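Local structure of N-acylethanolamine-hydrolyzing acid amidase beta-subunit (Caenorhabditis elegans, 6DY3) at the interface of chains B and A. The protein hydrolyses N-acylethanolamines such as N-palmitoylethanolamine to free fatty acids and ethanolamine, as the nucleophile-bearing subunit of an alpha/beta heterodimer formed by autocatalytic cleavage. Sequence-based numbering; all coordinates share one arbitrary frame. Chains: chain A, N-acylethanolamine-hydrolyzing acid amidase beta-subunit; chain B, N-acylethanolamine-hydrolyzing acid amidase alpha-subunit.

The interface of chains B and A. Residues chain B 28-29, 74, 77-78, 81, 96; chain A 32, 34, 36, 48, 52-54, 94, 97.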
loop_
_atom_site.group_PDB
_atom_site.type_symbol
_atom_site.label_atom_id
_atom_site.label_comp_id
_atom_site.label_asym_id
_atom_site.label_seq_id
_atom_site.Cartn_x
_atom_site.Cartn_y
_atom_site.Cartn_z
ATOM N N ARG B 28 -12.779 -8.542 -14.614
ATOM C CA ARG B 28 -12.694 -8.762 -13.176
ATOM C C ARG B 28 -13.134 -7.536 -12.383
ATOM O O ARG B 28 -13.729 -7.667 -11.306
ATOM C CB ARG B 28 -11.267 -9.155 -12.807
ATOM C CG ARG B 28 -10.846 -10.510 -13.340
ATOM C CD ARG B 28 -9.378 -10.768 -13.066
ATOM N NE ARG B 28 -8.925 -12.024 -13.653
ATOM C CZ ARG B 28 -7.676 -12.472 -13.584
ATOM N NH1 ARG B 28 -6.746 -11.767 -12.953
ATOM N NH2 ARG B 28 -7.353 -13.628 -14.149
ATOM N N TRP B 29 -12.837 -6.339 -12.884
ATOM C CA TRP B 29 -13.105 -5.108 -12.158
ATOM C C TRP B 29 -14.386 -4.426 -12.616
ATOM O O TRP B 29 -14.626 -3.273 -12.244
ATOM C CB TRP B 29 -11.921 -4.151 -12.309
ATOM C CG TRP B 29 -10.653 -4.704 -11.752
ATOM C CD1 TRP B 29 -9.647 -5.318 -12.446
ATOM C CD2 TRP B 29 -10.253 -4.707 -10.378
ATOM N NE1 TRP B 29 -8.644 -5.698 -11.585
ATOM C CE2 TRP B 29 -8.995 -5.335 -10.311
ATOM C CE3 TRP B 29 -10.838 -4.236 -9.198
ATOM C CZ2 TRP B 29 -8.313 -5.502 -9.111
ATOM C CZ3 TRP B 29 -10.157 -4.402 -8.009
ATOM C CH2 TRP B 29 -8.911 -5.029 -7.972
ATOM N N ILE B 74 -2.149 -8.597 -16.468
ATOM C CA ILE B 74 -2.367 -7.247 -15.965
ATOM C C ILE B 74 -2.743 -6.307 -17.106
ATOM O O ILE B 74 -3.517 -5.360 -16.913
ATOM C CB ILE B 74 -1.115 -6.755 -15.212
ATOM C CG1 ILE B 74 -0.845 -7.611 -13.967
ATOM C CG2 ILE B 74 -1.254 -5.286 -14.822
ATOM C CD1 ILE B 74 -1.933 -7.561 -12.908
ATOM N N GLU B 77 -6.467 -6.576 -17.623
ATOM C CA GLU B 77 -7.205 -5.913 -16.553
ATOM C C GLU B 77 -7.233 -4.407 -16.772
ATOM O O GLU B 77 -8.289 -3.772 -16.686
ATOM C CB GLU B 77 -6.584 -6.237 -15.194
ATOM C CG GLU B 77 -6.738 -7.675 -14.751
ATOM C CD GLU B 77 -6.408 -7.864 -13.277
ATOM O OE1 GLU B 77 -6.259 -6.845 -12.568
ATOM O OE2 GLU B 77 -6.304 -9.025 -12.823
ATOM N N LEU B 78 -6.072 -3.818 -17.062
ATOM C CA LEU B 78 -6.011 -2.380 -17.290
ATOM C C LEU B 78 -6.856 -1.979 -18.491
ATOM O O LEU B 78 -7.559 -0.963 -18.452
ATOM C CB LEU B 78 -4.560 -1.949 -17.483
ATOM C CG LEU B 78 -3.682 -2.044 -16.234
ATOM C CD1 LEU B 78 -2.214 -1.892 -16.609
ATOM C CD2 LEU B 78 -4.089 -0.995 -15.189
ATOM N N ILE B 81 -10.395 -2.162 -17.389
ATOM C CA ILE B 81 -10.721 -1.019 -16.541
ATOM C C ILE B 81 -10.968 0.217 -17.396
ATOM O O ILE B 81 -11.915 0.975 -17.157
ATOM C CB ILE B 81 -9.604 -0.782 -15.507
ATOM C CG1 ILE B 81 -9.614 -1.901 -14.459
ATOM C CG2 ILE B 81 -9.765 0.587 -14.832
ATOM C CD1 ILE B 81 -8.473 -1.825 -13.458
ATOM N N ASN B 96 -1.346 4.099 -12.340
ATOM C CA ASN B 96 -0.975 2.870 -11.644
ATOM C C ASN B 96 0.531 2.753 -11.467
ATOM O O ASN B 96 0.998 2.205 -10.465
ATOM C CB ASN B 96 -1.525 1.679 -12.418
ATOM C CG ASN B 96 -2.937 1.343 -12.041
ATOM O OD1 ASN B 96 -3.167 0.573 -11.108
ATOM N ND2 ASN B 96 -3.904 1.919 -12.756
ATOM N N ILE A 32 -11.686 0.681 -1.382
ATOM C CA ILE A 32 -12.392 -0.595 -1.354
ATOM C C ILE A 32 -11.499 -1.666 -0.740
ATOM O O ILE A 32 -10.268 -1.564 -0.752
ATOM C CB ILE A 32 -12.852 -1.013 -2.773
ATOM C CG1 ILE A 32 -11.642 -1.151 -3.702
ATOM C CG2 ILE A 32 -13.858 -0.008 -3.330
ATOM C CD1 ILE A 32 -11.967 -1.723 -5.063
ATOM N N VAL A 34 -10.756 -5.796 -1.059
ATOM C CA VAL A 34 -10.863 -6.787 -2.121
ATOM C C VAL A 34 -10.372 -8.133 -1.611
ATOM O O VAL A 34 -9.339 -8.217 -0.937
ATOM C CB VAL A 34 -10.066 -6.360 -3.370
ATOM C CG1 VAL A 34 -9.964 -7.511 -4.354
ATOM C CG2 VAL A 34 -10.723 -5.149 -4.023
ATOM N N PHE A 36 -9.169 -11.562 -3.374
ATOM C CA PHE A 36 -8.788 -12.204 -4.628
ATOM C C PHE A 36 -9.002 -13.703 -4.468
ATOM O O PHE A 36 -8.278 -14.365 -3.716
ATOM C CB PHE A 36 -7.341 -11.884 -4.991
ATOM C CG PHE A 36 -7.102 -10.438 -5.339
ATOM C CD1 PHE A 36 -6.817 -9.510 -4.354
ATOM C CD2 PHE A 36 -7.162 -10.009 -6.655
ATOM C CE1 PHE A 36 -6.593 -8.184 -4.675
ATOM C CE2 PHE A 36 -6.939 -8.677 -6.981
ATOM C CZ PHE A 36 -6.656 -7.766 -5.988
ATOM N N THR A 48 -7.407 -1.205 -1.957
ATOM C CA THR A 48 -7.006 -0.491 -3.157
ATOM C C THR A 48 -8.090 0.532 -3.464
ATOM O O THR A 48 -8.975 0.792 -2.640
ATOM C CB THR A 48 -6.752 -1.457 -4.323
ATOM O OG1 THR A 48 -6.212 -0.728 -5.433
ATOM C CG2 THR A 48 -8.040 -2.167 -4.750
ATOM N N TYR A 52 -7.319 1.315 -9.701
ATOM C CA TYR A 52 -6.036 0.739 -9.311
ATOM C C TYR A 52 -6.217 -0.746 -9.023
ATOM O O TYR A 52 -6.945 -1.114 -8.095
ATOM C CB TYR A 52 -5.473 1.451 -8.083
ATOM C CG TYR A 52 -5.160 2.914 -8.312
ATOM C CD1 TYR A 52 -6.136 3.884 -8.148
ATOM C CD2 TYR A 52 -3.894 3.323 -8.694
ATOM C CE1 TYR A 52 -5.862 5.213 -8.359
ATOM C CE2 TYR A 52 -3.612 4.650 -8.905
ATOM C CZ TYR A 52 -4.596 5.592 -8.738
ATOM O OH TYR A 52 -4.320 6.926 -8.951
ATOM N N ASN A 53 -5.553 -1.595 -9.806
ATOM C CA ASN A 53 -5.653 -3.039 -9.628
ATOM C C ASN A 53 -4.392 -3.639 -9.012
ATOM O O ASN A 53 -4.271 -4.866 -8.939
ATOM C CB ASN A 53 -5.988 -3.731 -10.958
ATOM C CG ASN A 53 -5.056 -3.339 -12.081
ATOM O OD1 ASN A 53 -4.574 -2.209 -12.138
ATOM N ND2 ASN A 53 -4.809 -4.272 -12.995
ATOM N N GLY A 54 -3.455 -2.804 -8.560
ATOM C CA GLY A 54 -2.366 -3.260 -7.724
ATOM C C GLY A 54 -2.754 -3.225 -6.258
ATOM O O GLY A 54 -3.840 -2.788 -5.886
ATOM N N PHE A 94 2.045 -3.706 -8.609
ATOM C CA PHE A 94 1.851 -5.024 -9.196
ATOM C C PHE A 94 2.920 -6.006 -8.748
ATOM O O PHE A 94 2.668 -7.216 -8.697
ATOM C CB PHE A 94 1.808 -4.903 -10.716
ATOM C CG PHE A 94 0.713 -4.007 -11.192
ATOM C CD1 PHE A 94 0.964 -2.677 -11.457
ATOM C CD2 PHE A 94 -0.587 -4.483 -11.316
ATOM C CE1 PHE A 94 -0.050 -1.838 -11.868
ATOM C CE2 PHE A 94 -1.609 -3.643 -11.730
ATOM C CZ PHE A 94 -1.335 -2.319 -12.006
ATOM N N ARG A 97 1.431 -7.204 -5.463
ATOM C CA ARG A 97 0.344 -8.148 -5.697
ATOM C C ARG A 97 0.883 -9.489 -6.166
ATOM O O ARG A 97 0.374 -10.544 -5.774
ATOM C CB ARG A 97 -0.638 -7.575 -6.717
ATOM C CG ARG A 97 -1.782 -8.508 -7.063
ATOM C CD ARG A 97 -2.713 -7.873 -8.073
ATOM N NE ARG A 97 -3.634 -8.842 -8.660
ATOM C CZ ARG A 97 -4.495 -8.560 -9.635
ATOM N NH1 ARG A 97 -4.553 -7.331 -10.139
ATOM N NH2 ARG A 97 -5.296 -9.510 -10.111
HETATM O O HOH W 1 -2.463 0.002 -8.650
#
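One carboxylate organises this patch of the alpha/beta subunit interface. B:Glu77, on helix 72-85 of the alpha subunit, points its extended side chain tip to tip at A:Arg97 of helix 92-102. The A:Arg97 chain is also extended, with CG anti to the backbone N (chi1 178°). Its guanidinium grips the carboxylate end-on, and both oxygens use their syn lone pairs. A:Arg97 NH1 meets B:Glu77 OE1 at 3.0 Å. A:Arg97 NH2 forms a salt bridge to B:Glu77 OE2 at 2.9 Å. OE1 takes two more donors from above the carboxylate plane. A:Asn53 ND2 lies 3.0 Å from B:Glu77 OE1 in a nearly straight bond. Indole B:Trp29 NE1 lies 2.8 Å from B:Glu77 OE1, which sits in the ring plane. B:Arg28 NH1 adds a same-chain salt bridge on the anti side of OE2. These donors fix the carboxylate's rotation and would tend to keep it ionised. An alanine in place of B:Glu77 would remove this shared acceptor and would probably leave two arginines near each other without a balancing charge.

The tightly packed part centres on A:Asn53, which has the most surface hidden of the residues here (87 Å²). A:Asn53 CB packs on the indole, 3.5 Å from B:Trp29 CZ2, with amide and ring planes perpendicular. Its CG sits in the crowded position between backbone N and carbonyl carbon (chi1 52°). This and chi2 (-33°) turn the amide so that ND2 faces B:Glu77. Its backbone O accepts from A:Arg97 NH1, so the residue also steadies that guanidinium. Nearby, B:Ile74 CG2 touches A:Phe94 CE2 at 3.5 Å.

Contact is looser at B:Asn96, where a water bridges the chains. B:Asn96 OD1 makes a weak bond to A:Asn53 N and reaches A:Gly54 N through that water, 2.6 Å from B:Asn96 OD1. At the other end, A:Val34 and A:Phe36 touch the indole loosely.

The patch centre lies about 18 Å from the nucleophile A:Cys1. Its likely role is structural: it ties an alpha-subunit helix to the catalytic beta subunit after the chain is cleaved.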